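Local coordinates for protein-glutamine gamma-glutamyltransferase (Pagrus major, PDB 1G0D) that probably catalyses calcium-dependent cross-linking of proteins, joining peptide-bound glutamine to lysine or to small primary amines, with release of ammonia, at residues Y154-D159 / G178-Y183; P174-Q179 / E623-L628; V143-E148 / G287-P292; G657-L662 / V679-K684. One frame throughout, in Å; residues are numbered along the deposited sequence.

Contact 1: residues Y154-D159 / G178-Y183; sequences YVMNED and GQFEDY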
loop_
_atom_site.group_PDB
_atom_site.type_symbol
_atom_site.label_atom_id
_atom_site.label_comp_id
_atom_site.label_asym_id
_atom_site.label_seq_id
_atom_site.Cartn_x
_atom_site.Cartn_y
_atom_site.Cartn_z
ATOM N N TYR A 154 0.336 5.606 11.791
ATOM C CA TYR A 154 1.240 5.625 10.655
ATOM C C TYR A 154 2.624 5.003 10.811
ATOM O O TYR A 154 3.341 4.889 9.825
ATOM C CB TYR A 154 1.368 7.045 10.159
ATOM C CG TYR A 154 0.032 7.687 9.930
ATOM C CD1 TYR A 154 -1.007 6.960 9.333
ATOM C CD2 TYR A 154 -0.194 9.023 10.292
ATOM C CE1 TYR A 154 -2.228 7.542 9.097
ATOM C CE2 TYR A 154 -1.418 9.629 10.061
ATOM C CZ TYR A 154 -2.428 8.879 9.459
ATOM O OH TYR A 154 -3.620 9.483 9.163
ATOM N N VAL A 155 3.019 4.631 12.027
ATOM C CA VAL A 155 4.309 3.949 12.231
ATOM C C VAL A 155 4.096 2.688 13.059
ATOM O O VAL A 155 4.466 1.598 12.653
ATOM C CB VAL A 155 5.400 4.758 12.997
ATOM C CG1 VAL A 155 6.613 3.847 13.236
ATOM C CG2 VAL A 155 5.854 5.944 12.216
ATOM N N MET A 156 3.462 2.826 14.205
ATOM C CA MET A 156 3.267 1.695 15.091
ATOM C C MET A 156 2.161 0.707 14.824
ATOM O O MET A 156 2.234 -0.419 15.276
ATOM C CB MET A 156 3.156 2.227 16.511
ATOM C CG MET A 156 4.420 2.987 16.906
ATOM S SD MET A 156 5.694 1.810 17.147
ATOM C CE MET A 156 6.997 2.668 16.657
ATOM N N ASN A 157 1.121 1.098 14.109
ATOM C CA ASN A 157 0.048 0.147 13.850
ATOM C C ASN A 157 0.423 -0.896 12.789
ATOM O O ASN A 157 0.935 -0.556 11.717
ATOM C CB ASN A 157 -1.207 0.874 13.432
ATOM C CG ASN A 157 -2.383 -0.040 13.457
ATOM O OD1 ASN A 157 -2.204 -1.257 13.505
ATOM N ND2 ASN A 157 -3.587 0.511 13.431
ATOM N N GLU A 158 0.192 -2.166 13.084
ATOM C CA GLU A 158 0.560 -3.222 12.138
ATOM C C GLU A 158 -0.616 -3.766 11.321
ATOM O O GLU A 158 -0.436 -4.593 10.419
ATOM C CB GLU A 158 1.220 -4.387 12.869
ATOM C CG GLU A 158 2.649 -4.152 13.366
ATOM C CD GLU A 158 3.140 -5.295 14.250
ATOM O OE1 GLU A 158 2.559 -5.500 15.347
ATOM O OE2 GLU A 158 4.088 -5.999 13.842
ATOM N N ASP A 159 -1.814 -3.295 11.638
ATOM C CA ASP A 159 -3.017 -3.734 10.961
ATOM C C ASP A 159 -3.640 -2.550 10.291
ATOM O O ASP A 159 -3.914 -1.550 10.938
ATOM C CB ASP A 159 -3.996 -4.300 11.969
ATOM C CG ASP A 159 -3.580 -5.638 12.461
ATOM O OD1 ASP A 159 -3.607 -6.562 11.629
ATOM O OD2 ASP A 159 -3.217 -5.767 13.657
ATOM N N GLY A 178 2.354 -6.347 9.429
ATOM C CA GLY A 178 3.361 -7.109 10.157
ATOM C C GLY A 178 4.781 -6.567 10.158
ATOM O O GLY A 178 5.701 -7.355 10.052
ATOM N N GLN A 179 4.994 -5.251 10.279
ATOM C CA GLN A 179 6.363 -4.728 10.276
ATOM C C GLN A 179 7.223 -5.139 11.474
ATOM O O GLN A 179 8.459 -5.071 11.409
ATOM C CB GLN A 179 6.370 -3.201 10.157
ATOM C CG GLN A 179 5.602 -2.494 11.223
ATOM C CD GLN A 179 4.183 -2.233 10.815
ATOM O OE1 GLN A 179 3.611 -2.930 9.950
ATOM N NE2 GLN A 179 3.590 -1.226 11.433
ATOM N N PHE A 180 6.595 -5.595 12.556
ATOM C CA PHE A 180 7.361 -6.009 13.738
ATOM C C PHE A 180 7.426 -7.519 13.943
ATOM O O PHE A 180 7.838 -7.981 15.014
ATOM C CB PHE A 180 6.805 -5.340 14.994
ATOM C CG PHE A 180 6.803 -3.844 14.906
ATOM C CD1 PHE A 180 7.903 -3.165 14.368
ATOM C CD2 PHE A 180 5.696 -3.123 15.301
ATOM C CE1 PHE A 180 7.896 -1.802 14.220
ATOM C CE2 PHE A 180 5.668 -1.762 15.167
ATOM C CZ PHE A 180 6.771 -1.093 14.621
ATOM N N GLU A 181 7.013 -8.271 12.914
ATOM C CA GLU A 181 7.037 -9.737 12.932
ATOM C C GLU A 181 8.478 -10.149 12.798
ATOM O O GLU A 181 9.291 -9.398 12.286
ATOM C CB GLU A 181 6.212 -10.313 11.789
ATOM C CG GLU A 181 4.701 -10.126 11.959
ATOM C CD GLU A 181 4.075 -10.956 13.088
ATOM O OE1 GLU A 181 3.456 -11.992 12.771
ATOM O OE2 GLU A 181 4.174 -10.576 14.277
ATOM N N ASP A 182 8.815 -11.342 13.232
ATOM C CA ASP A 182 10.219 -11.695 13.202
ATOM C C ASP A 182 10.937 -11.545 11.911
ATOM O O ASP A 182 10.478 -12.048 10.893
ATOM C CB ASP A 182 10.436 -13.113 13.673
ATOM C CG ASP A 182 10.186 -13.263 15.121
ATOM O OD1 ASP A 182 10.480 -14.342 15.664
ATOM O OD2 ASP A 182 9.684 -12.295 15.710
ATOM N N TYR A 183 12.079 -10.868 11.995
ATOM C CA TYR A 183 12.999 -10.648 10.887
ATOM C C TYR A 183 12.590 -9.718 9.756
ATOM O O TYR A 183 13.368 -9.448 8.840
ATOM C CB TYR A 183 13.425 -11.999 10.327
ATOM C CG TYR A 183 13.787 -12.973 11.416
ATOM C CD1 TYR A 183 13.132 -14.190 11.531
ATOM C CD2 TYR A 183 14.747 -12.651 12.371
ATOM C CE1 TYR A 183 13.413 -15.058 12.569
ATOM C CE2 TYR A 183 15.038 -13.508 13.414
ATOM C CZ TYR A 183 14.365 -14.710 13.507
ATOM O OH TYR A 183 14.632 -15.562 14.551
#
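Gln179 meets the backbone of the other segment with its amide nitrogen, and this is the tight part of the contact. NE2 donates to Asn157 O at 2.8 Å, lying well above that carbonyl plane. The same nitrogen reaches Val155 O at 3.2 Å, so one side-chain amide grips two carbonyls where helix 148-156 runs out. With chi1 at 57°, CG sits between the backbone N and the carbonyl carbon, a crowded position, and CG also lies over the centre of the Phe180 ring. The methylene of Glu158 backs the amide, its CG 3.5 Å from Gln179 CD. At the carboxylate end, Glu158 OE2 takes the backbone N-H of Phe180 at 2.8 Å on its anti side. Phe180 N lies within the type I turn from Gly178 to Glu181. The bond from Gly178 N to Glu158 O, 3.4 Å, is weak.

The other side is looser. Met156, partly exposed, offers SD to Phe180 CZ at 4.0 Å, an oblique Met-aromatic contact. Asn157, also partly exposed, spends its OD1 on an Asx turn to Asp159 N, and its ND2 goes to Glu153.

An alanine at Gln179 would probably leave Val155 O without this donor, take one donor from Asn157 O, which also bonds Arg284, and remove the CG that lies over one face of the Phe180 ring. Glu158 OE2 and Glu181 OE2 come within 4.6 Å of each other, yet both residues form salt bridges to Arg655; the shared arginine probably offsets the repulsion and ties the loop just after the helix and the turn to one cation.

Contact 2: residues P174-Q179 / E623-L628; sequences PWNYGQ and EGAGLL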
loop_
_atom_site.group_PDB
_atom_site.type_symbol
_atom_site.label_atom_id
_atom_site.label_comp_id
_atom_site.label_asym_id
_atom_site.label_seq_id
_atom_site.Cartn_x
_atom_site.Cartn_y
_atom_site.Cartn_z
ATOM N N PRO A 174 -8.827 -5.782 5.047
ATOM C CA PRO A 174 -7.858 -5.647 6.117
ATOM C C PRO A 174 -6.503 -6.149 5.600
ATOM O O PRO A 174 -6.463 -6.987 4.706
ATOM C CB PRO A 174 -8.424 -6.561 7.193
ATOM C CG PRO A 174 -9.231 -7.519 6.472
ATOM C CD PRO A 174 -9.910 -6.687 5.445
ATOM N N TRP A 175 -5.398 -5.636 6.156
ATOM C CA TRP A 175 -4.061 -6.067 5.755
ATOM C C TRP A 175 -3.154 -6.170 6.971
ATOM O O TRP A 175 -3.177 -5.313 7.849
ATOM C CB TRP A 175 -3.464 -5.091 4.764
ATOM C CG TRP A 175 -2.301 -5.651 3.999
ATOM C CD1 TRP A 175 -0.978 -5.539 4.325
ATOM C CD2 TRP A 175 -2.344 -6.302 2.704
ATOM N NE1 TRP A 175 -0.190 -6.068 3.321
ATOM C CE2 TRP A 175 -0.995 -6.539 2.317
ATOM C CE3 TRP A 175 -3.383 -6.701 1.841
ATOM C CZ2 TRP A 175 -0.663 -7.160 1.086
ATOM C CZ3 TRP A 175 -3.047 -7.310 0.623
ATOM C CH2 TRP A 175 -1.692 -7.535 0.266
ATOM N N ASN A 176 -2.368 -7.230 7.037
ATOM C CA ASN A 176 -1.462 -7.375 8.154
ATOM C C ASN A 176 -0.109 -6.846 7.680
ATOM O O ASN A 176 0.643 -7.543 6.982
ATOM C CB ASN A 176 -1.400 -8.856 8.562
ATOM C CG ASN A 176 -0.301 -9.164 9.571
ATOM O OD1 ASN A 176 0.305 -8.268 10.146
ATOM N ND2 ASN A 176 -0.030 -10.449 9.777
ATOM N N TYR A 177 0.206 -5.602 8.027
ATOM C CA TYR A 177 1.483 -5.045 7.599
ATOM C C TYR A 177 2.618 -5.803 8.249
ATOM O O TYR A 177 3.713 -5.878 7.697
ATOM C CB TYR A 177 1.589 -3.576 7.957
ATOM C CG TYR A 177 0.576 -2.727 7.261
ATOM C CD1 TYR A 177 0.465 -2.730 5.885
ATOM C CD2 TYR A 177 -0.300 -1.929 7.994
ATOM C CE1 TYR A 177 -0.509 -1.953 5.243
ATOM C CE2 TYR A 177 -1.260 -1.166 7.390
ATOM C CZ TYR A 177 -1.370 -1.176 6.014
ATOM O OH TYR A 177 -2.344 -0.398 5.440
ATOM N N GLY A 178 2.354 -6.347 9.429
ATOM C CA GLY A 178 3.361 -7.109 10.157
ATOM C C GLY A 178 4.781 -6.567 10.158
ATOM O O GLY A 178 5.701 -7.355 10.052
ATOM N N GLN A 179 4.994 -5.251 10.279
ATOM C CA GLN A 179 6.363 -4.728 10.276
ATOM C C GLN A 179 7.223 -5.139 11.474
ATOM O O GLN A 179 8.459 -5.071 11.409
ATOM C CB GLN A 179 6.370 -3.201 10.157
ATOM C CG GLN A 179 5.602 -2.494 11.223
ATOM C CD GLN A 179 4.183 -2.233 10.815
ATOM O OE1 GLN A 179 3.611 -2.930 9.950
ATOM N NE2 GLN A 179 3.590 -1.226 11.433
ATOM N N GLU A 623 -3.665 -15.721 9.121
ATOM C CA GLU A 623 -2.510 -14.991 9.613
ATOM C C GLU A 623 -2.919 -13.788 10.446
ATOM O O GLU A 623 -4.043 -13.294 10.339
ATOM C CB GLU A 623 -1.654 -14.527 8.458
ATOM C CG GLU A 623 -2.114 -13.221 7.916
ATOM C CD GLU A 623 -1.092 -12.603 7.014
ATOM O OE1 GLU A 623 0.077 -12.468 7.440
ATOM O OE2 GLU A 623 -1.460 -12.265 5.870
ATOM N N GLY A 624 -1.990 -13.318 11.274
ATOM C CA GLY A 624 -2.252 -12.154 12.097
ATOM C C GLY A 624 -0.970 -11.666 12.744
ATOM O O GLY A 624 -0.241 -12.483 13.299
ATOM N N ALA A 625 -0.666 -10.365 12.633
ATOM C CA ALA A 625 0.526 -9.782 13.252
ATOM C C ALA A 625 0.347 -10.113 14.715
ATOM O O ALA A 625 -0.720 -9.843 15.272
ATOM C CB ALA A 625 0.534 -8.264 13.077
ATOM N N GLY A 626 1.345 -10.734 15.330
ATOM C CA GLY A 626 1.220 -11.051 16.741
ATOM C C GLY A 626 0.371 -12.248 17.118
ATOM O O GLY A 626 0.393 -12.654 18.282
ATOM N N LEU A 627 -0.391 -12.802 16.168
ATOM C CA LEU A 627 -1.237 -13.997 16.399
ATOM C C LEU A 627 -0.567 -15.228 15.732
ATOM O O LEU A 627 -0.186 -16.172 16.417
ATOM C CB LEU A 627 -2.652 -13.801 15.829
ATOM C CG LEU A 627 -3.574 -12.787 16.521
ATOM C CD1 LEU A 627 -5.029 -12.953 16.036
ATOM C CD2 LEU A 627 -3.480 -12.979 18.029
ATOM N N LEU A 628 -0.452 -15.232 14.398
ATOM C CA LEU A 628 0.237 -16.304 13.675
ATOM C C LEU A 628 0.696 -15.932 12.289
ATOM O O LEU A 628 0.170 -15.022 11.648
ATOM C CB LEU A 628 -0.585 -17.575 13.536
ATOM C CG LEU A 628 -2.068 -17.761 13.219
ATOM C CD1 LEU A 628 -2.449 -17.219 11.934
ATOM C CD2 LEU A 628 -2.358 -19.247 13.164
HETATM O O HOH W 1 1.422 -12.678 10.889
#
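Asn176 ND2 gives Glu623 OE1 a weak hydrogen bond, 3.1 Å, with the N-H pointing off line (130°). The amide and carboxylate planes stand 67° apart. A chi1 of 170° sets Asn176 CG anti to the backbone N, and the CB bond points toward 623-628. As modelled, ND2 also lies 2.9 Å from another donor, Ala625 N, so the orientation of the amide, and with it this bond, is doubtful. The other carboxylate oxygen of Glu623, OE2, is held by Thr250.

Water adds a second polar link. On the same modelled orientation it accepts weakly from Asn176 ND2, and it lies 2.8 Å from Leu628 O, to which it can donate. An alanine in place of Asn176 would probably leave Glu623 OE1 without this donor and the water without one of its anchors.

In van der Waals contact, the amide of Asn176 packs on Ala625, CG 3.7 Å from CB, with Gly178 CA farther from that CB at 4.2 Å. Leu627 and Leu628 both face Gly624 in a classic beta bulge. Gly624 O accepts from both of their nitrogens, at 2.9 Å from Leu627 N and 3.0 Å from Leu628 N.

The contact bridges the catalytic core and the C-terminal Ig-like domain. Trp175 and Tyr177 pack on helix 272-286, at Ala277 and Arg284 respectively. Glu623 pairs through its backbone with Leu662, so the end of strand 169-176 abuts strands 619-624 and 659-666.

Contact 3: residues V143-E148 / G287-P292; sequences VYLPDE and GIPTRP. With SO4 (sulfate ion), chain B.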
loop_
_atom_site.group_PDB
_atom_site.type_symbol
_atom_site.label_atom_id
_atom_site.label_comp_id
_atom_site.label_asym_id
_atom_site.label_seq_id
_atom_site.Cartn_x
_atom_site.Cartn_y
_atom_site.Cartn_z
ATOM N N VAL A 143 11.847 13.195 9.458
ATOM C CA VAL A 143 10.546 12.510 9.421
ATOM C C VAL A 143 9.647 12.885 10.642
ATOM O O VAL A 143 8.564 12.337 10.852
ATOM C CB VAL A 143 10.726 10.990 9.381
ATOM C CG1 VAL A 143 11.455 10.582 8.114
ATOM C CG2 VAL A 143 11.524 10.553 10.571
ATOM N N TYR A 144 10.086 13.860 11.423
ATOM C CA TYR A 144 9.336 14.294 12.578
ATOM C C TYR A 144 7.892 14.645 12.271
ATOM O O TYR A 144 7.637 15.484 11.393
ATOM C CB TYR A 144 10.001 15.524 13.170
ATOM C CG TYR A 144 9.324 15.985 14.427
ATOM C CD1 TYR A 144 9.045 15.093 15.452
ATOM C CD2 TYR A 144 8.983 17.325 14.610
ATOM C CE1 TYR A 144 8.448 15.528 16.653
ATOM C CE2 TYR A 144 8.382 17.769 15.816
ATOM C CZ TYR A 144 8.127 16.863 16.839
ATOM O OH TYR A 144 7.631 17.300 18.066
ATOM N N LEU A 145 6.968 14.004 12.995
ATOM C CA LEU A 145 5.524 14.236 12.882
ATOM C C LEU A 145 5.089 14.613 14.312
ATOM O O LEU A 145 5.069 13.762 15.200
ATOM C CB LEU A 145 4.803 12.958 12.419
ATOM C CG LEU A 145 3.439 13.107 11.668
ATOM C CD1 LEU A 145 3.007 11.784 10.962
ATOM C CD2 LEU A 145 2.364 13.537 12.650
ATOM N N PRO A 146 4.711 15.882 14.539
ATOM C CA PRO A 146 4.296 16.427 15.844
ATOM C C PRO A 146 2.920 16.122 16.369
ATOM O O PRO A 146 2.188 17.050 16.729
ATOM C CB PRO A 146 4.472 17.918 15.680
ATOM C CG PRO A 146 4.275 18.157 14.247
ATOM C CD PRO A 146 4.593 16.898 13.482
ATOM N N ASP A 147 2.577 14.827 16.391
ATOM C CA ASP A 147 1.303 14.329 16.887
ATOM C C ASP A 147 1.448 12.823 17.133
ATOM O O ASP A 147 1.394 12.023 16.226
ATOM C CB ASP A 147 0.186 14.596 15.905
ATOM C CG ASP A 147 -1.174 14.183 16.453
ATOM O OD1 ASP A 147 -2.193 14.783 16.043
ATOM O OD2 ASP A 147 -1.230 13.250 17.304
ATOM N N GLU A 148 1.638 12.459 18.387
ATOM C CA GLU A 148 1.846 11.077 18.793
ATOM C C GLU A 148 0.735 10.161 18.403
ATOM O O GLU A 148 0.963 8.969 18.226
ATOM C CB GLU A 148 2.043 10.986 20.318
ATOM C CG GLU A 148 3.374 11.441 20.784
ATOM C CD GLU A 148 3.793 10.735 22.049
ATOM O OE1 GLU A 148 2.852 10.400 22.812
ATOM O OE2 GLU A 148 5.034 10.536 22.263
ATOM N N GLY A 287 10.765 3.188 9.924
ATOM C CA GLY A 287 10.497 4.386 10.699
ATOM C C GLY A 287 9.915 5.581 9.977
ATOM O O GLY A 287 9.752 6.660 10.568
ATOM N N ILE A 288 9.580 5.438 8.708
ATOM C CA ILE A 288 9.023 6.589 8.012
ATOM C C ILE A 288 7.513 6.487 8.067
ATOM O O ILE A 288 6.954 5.498 7.624
ATOM C CB ILE A 288 9.505 6.639 6.531
ATOM C CG1 ILE A 288 11.044 6.647 6.481
ATOM C CG2 ILE A 288 8.985 7.871 5.850
ATOM C CD1 ILE A 288 11.645 6.760 5.067
ATOM N N PRO A 289 6.833 7.490 8.641
ATOM C CA PRO A 289 5.367 7.476 8.732
ATOM C C PRO A 289 4.717 7.229 7.347
ATOM O O PRO A 289 4.969 7.978 6.388
ATOM C CB PRO A 289 5.038 8.849 9.304
ATOM C CG PRO A 289 6.243 9.264 9.970
ATOM C CD PRO A 289 7.399 8.693 9.255
ATOM N N THR A 290 3.874 6.197 7.240
ATOM C CA THR A 290 3.269 5.828 5.939
ATOM C C THR A 290 1.807 5.323 5.986
ATOM O O THR A 290 1.380 4.649 6.934
ATOM C CB THR A 290 4.194 4.728 5.273
ATOM O OG1 THR A 290 5.525 5.246 5.145
ATOM C CG2 THR A 290 3.695 4.280 3.911
ATOM N N ARG A 291 1.023 5.654 4.978
ATOM C CA ARG A 291 -0.347 5.139 4.925
ATOM C C ARG A 291 -0.777 4.862 3.495
ATOM O O ARG A 291 -0.565 5.682 2.594
ATOM C CB ARG A 291 -1.337 6.114 5.522
ATOM C CG ARG A 291 -1.153 7.529 5.059
ATOM C CD ARG A 291 -2.240 8.397 5.616
ATOM N NE ARG A 291 -2.161 9.732 5.060
ATOM C CZ ARG A 291 -2.853 10.768 5.504
ATOM N NH1 ARG A 291 -3.689 10.625 6.528
ATOM N NH2 ARG A 291 -2.713 11.945 4.909
ATOM N N PRO A 292 -1.353 3.681 3.246
ATOM C CA PRO A 292 -1.795 3.367 1.887
ATOM C C PRO A 292 -2.988 4.196 1.480
ATOM O O PRO A 292 -4.006 4.179 2.186
ATOM C CB PRO A 292 -2.166 1.890 1.960
ATOM C CG PRO A 292 -1.470 1.410 3.176
ATOM C CD PRO A 292 -1.556 2.536 4.140
HETATM S S SO4 B . -3.567 14.431 7.665
HETATM O O1 SO4 B . -3.130 15.018 6.490
HETATM O O2 SO4 B . -2.428 14.020 8.394
HETATM O O3 SO4 B . -4.106 15.516 8.351
HETATM O O4 SO4 B . -4.585 13.457 7.380
#
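Val143, Leu145 and Pro289 carry the apolar contact, and no hydrogen bond joins the two segments. The loop between strand 121-133 and helix 148-156 here packs on the turn between helix 272-286 and strand 290-298. Val143 lays its CB 4.0 Å from Pro289 CD, while its CG1 reaches Ile288 CG1 at 4.3 Å. Leu145 has CG anti to the backbone N (chi1 -154°). Its CD1 is the atom that touches Pro289 CB, at 3.9 Å, the two side chains sliding past each other in opposite directions. Trp338 of strand 329-339 and Leu151 of helix 148-156 touch both Leu145 and Pro289.

Hydrogen bonds form separately. Thr290 OG1 donates to Ile288 O at 2.9 Å from above the carbonyl plane, and it also bonds Ser337. Gly287 ends helix 272-286, whose first residue is the active-site Cys272, in a Schellman motif with phi at 110°. Asp147 is the N-cap of helix 148-156, its OD2 bonded to Ser149 N.

Charge gathers at Arg291. NH1 donates to a sulfate oxygen, O4, at 3.1 Å with a fairly straight N-H (157°), and O4 lies in the guanidinium plane at its edge. NH2 adds weak bonds to O4 and O1. Glu336 forms a salt bridge with NH2, and Trp351 makes a cation-pi contact with Arg291 while bonding the sulfate through NE1.

The sulfate, probably from the crystallisation liquor, would probably act as a further counter-ion. Adhesion thus rests on a few van der Waals contacts of Val143 and Leu145 with Pro289 and Ile288, while Thr290, Asp147 and Arg291 have their polar partners elsewhere.

Contact 4: residues G657-L662 / V679-K684; sequences GVRKLL and VVVHKK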
loop_
_atom_site.group_PDB
_atom_site.type_symbol
_atom_site.label_atom_id
_atom_site.label_comp_id
_atom_site.label_asym_id
_atom_site.label_seq_id
_atom_site.Cartn_x
_atom_site.Cartn_y
_atom_site.Cartn_z
ATOM N N GLY A 657 -1.938 -7.842 23.136
ATOM C CA GLY A 657 -2.502 -6.671 22.481
ATOM C C GLY A 657 -3.812 -6.893 21.744
ATOM O O GLY A 657 -4.352 -8.009 21.739
ATOM N N VAL A 658 -4.358 -5.820 21.177
ATOM C CA VAL A 658 -5.576 -5.928 20.392
ATOM C C VAL A 658 -5.104 -6.333 18.981
ATOM O O VAL A 658 -4.492 -5.542 18.262
ATOM C CB VAL A 658 -6.328 -4.599 20.333
ATOM C CG1 VAL A 658 -7.574 -4.757 19.484
ATOM C CG2 VAL A 658 -6.676 -4.140 21.732
ATOM N N ARG A 659 -5.370 -7.570 18.591
ATOM C CA ARG A 659 -4.885 -8.040 17.318
ATOM C C ARG A 659 -6.012 -8.437 16.404
ATOM O O ARG A 659 -7.146 -8.614 16.834
ATOM C CB ARG A 659 -3.934 -9.200 17.568
ATOM C CG ARG A 659 -3.103 -9.020 18.829
ATOM C CD ARG A 659 -1.739 -9.651 18.697
ATOM N NE ARG A 659 -0.676 -8.815 19.235
ATOM C CZ ARG A 659 -0.066 -7.838 18.567
ATOM N NH1 ARG A 659 0.892 -7.128 19.141
ATOM N NH2 ARG A 659 -0.406 -7.562 17.326
ATOM N N LYS A 660 -5.690 -8.537 15.126
ATOM C CA LYS A 660 -6.669 -8.881 14.097
ATOM C C LYS A 660 -6.267 -10.184 13.351
ATOM O O LYS A 660 -5.089 -10.358 12.944
ATOM C CB LYS A 660 -6.801 -7.692 13.130
ATOM C CG LYS A 660 -7.177 -6.383 13.818
ATOM C CD LYS A 660 -8.605 -5.982 13.469
ATOM C CE LYS A 660 -9.255 -5.087 14.518
ATOM N NZ LYS A 660 -8.293 -4.029 14.908
ATOM N N LEU A 661 -7.226 -11.111 13.225
ATOM C CA LEU A 661 -6.970 -12.391 12.563
ATOM C C LEU A 661 -7.589 -12.280 11.211
ATOM O O LEU A 661 -8.781 -11.945 11.083
ATOM C CB LEU A 661 -7.571 -13.553 13.343
ATOM C CG LEU A 661 -7.308 -14.937 12.761
ATOM C CD1 LEU A 661 -5.824 -15.252 12.723
ATOM C CD2 LEU A 661 -8.079 -15.963 13.590
ATOM N N LEU A 662 -6.748 -12.524 10.206
ATOM C CA LEU A 662 -7.137 -12.422 8.794
ATOM C C LEU A 662 -7.233 -13.788 8.103
ATOM O O LEU A 662 -6.428 -14.695 8.338
ATOM C CB LEU A 662 -6.141 -11.533 8.028
ATOM C CG LEU A 662 -6.132 -10.021 8.240
ATOM C CD1 LEU A 662 -5.951 -9.647 9.697
ATOM C CD2 LEU A 662 -4.981 -9.475 7.471
ATOM N N VAL A 679 -9.270 -10.007 18.038
ATOM C CA VAL A 679 -9.017 -10.841 19.195
ATOM C C VAL A 679 -8.079 -10.094 20.164
ATOM O O VAL A 679 -6.940 -9.786 19.793
ATOM C CB VAL A 679 -8.353 -12.208 18.763
ATOM C CG1 VAL A 679 -8.180 -13.097 19.977
ATOM C CG2 VAL A 679 -9.227 -12.916 17.740
ATOM N N VAL A 680 -8.554 -9.785 21.383
ATOM C CA VAL A 680 -7.708 -9.117 22.379
ATOM C C VAL A 680 -6.821 -10.144 23.132
ATOM O O VAL A 680 -7.322 -10.981 23.891
ATOM C CB VAL A 680 -8.567 -8.328 23.378
ATOM C CG1 VAL A 680 -7.693 -7.487 24.271
ATOM C CG2 VAL A 680 -9.512 -7.423 22.641
ATOM N N VAL A 681 -5.506 -10.098 22.891
ATOM C CA VAL A 681 -4.584 -11.029 23.535
ATOM C C VAL A 681 -4.104 -10.483 24.887
ATOM O O VAL A 681 -3.527 -9.391 25.000
ATOM C CB VAL A 681 -3.383 -11.344 22.606
ATOM C CG1 VAL A 681 -2.398 -12.253 23.299
ATOM C CG2 VAL A 681 -3.869 -12.006 21.331
ATOM N N HIS A 682 -4.367 -11.265 25.928
ATOM C CA HIS A 682 -4.029 -10.877 27.278
ATOM C C HIS A 682 -2.791 -11.512 27.810
ATOM O O HIS A 682 -2.153 -12.381 27.215
ATOM C CB HIS A 682 -5.124 -11.277 28.275
ATOM C CG HIS A 682 -6.458 -10.666 28.018
ATOM N ND1 HIS A 682 -6.775 -9.372 28.387
ATOM C CD2 HIS A 682 -7.563 -11.166 27.417
ATOM C CE1 HIS A 682 -8.015 -9.099 28.021
ATOM N NE2 HIS A 682 -8.518 -10.173 27.430
ATOM N N LYS A 683 -2.543 -11.036 29.012
ATOM C CA LYS A 683 -1.527 -11.448 29.918
ATOM C C LYS A 683 -0.531 -10.481 30.419
ATOM O O LYS A 683 0.590 -10.366 29.934
ATOM C CB LYS A 683 -0.855 -12.707 29.482
ATOM C CG LYS A 683 -1.363 -13.791 30.367
ATOM C CD LYS A 683 -0.385 -14.064 31.451
ATOM C CE LYS A 683 0.882 -14.626 30.844
ATOM N NZ LYS A 683 2.024 -13.926 31.445
ATOM N N LYS A 684 -1.029 -9.842 31.474
ATOM C CA LYS A 684 -0.411 -8.857 32.352
ATOM C C LYS A 684 0.893 -9.453 32.948
ATOM O O LYS A 684 1.997 -8.993 32.541
ATOM C CB LYS A 684 -1.405 -8.540 33.499
ATOM C CG LYS A 684 -2.918 -8.280 33.119
ATOM C CD LYS A 684 -3.684 -9.361 32.267
ATOM C CE LYS A 684 -4.576 -8.717 31.174
ATOM N NZ LYS A 684 -3.848 -7.693 30.359
#
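Arg659 meets Val681 through its methylenes rather than its flat guanidinium: CG lies 4.0 Å from Val681 CG2, the two side chains crossing at a slant. The guanidinium itself turns to other partners, with weak bonds to Ala625 O, Thr656 O and Arg655 O and a long, weak ion pair with Glu26. The one ring in these segments, His682, has Lys684 NZ in its plane at the edge.

The antiparallel pairing begins just ahead of strand 659-666, at a corner of the chain at Val658, and leads into the hairpin with strand 673-682. Gly657 and Val681 form a hydrogen-bonded pair: Gly657 N reaches Val681 O at 2.9 Å in an almost straight line (179°), and Val681 N reaches Gly657 O at 2.7 Å. Arg659 and Val679 form the next such pair, with Arg659 N 3.0 Å from Val679 O and Val679 N 2.8 Å from Arg659 O. Between them Val658 faces Val680 in a non-hydrogen-bonded pair, CG2 to CG1 4.3 Å. Gly657 has phi at 126°, where a side chain would collide with the carbonyl O of Thr656.

The two sheet faces differ. Val658 and Val680 project together on an exposed face; Arg659, Val679 and Val681 lie on the buried one, where Leu627 packs on Val681.

Four backbone bonds define the register of this hairpin in the Ig-like domain, and the side chains add contact to it; the arginine charge is probably eased by the nearby carbonyls.

In the fold
From the N terminus the chain enters contact 3 at 143-148, just ahead of helix 148-156, and closes that long loop at 287-292, after helix 272-286. Contact 1 opens and closes within this loop, joining the helix end at 154-159 to 178-183, and it touches contact 3 where Tyr154 O lies 2.9 Å from Thr290 N. Contact 2 starts on 174-179, sharing Gly178 and Gln179 with contact 1, and reaches 623-628, so it crosses contact 3. Contact 4 follows in series, closing a short hairpin near the C terminus. Contact 2 ties the catalytic core to the Ig-like sheet in which contact 4 pairs two neighbouring strands.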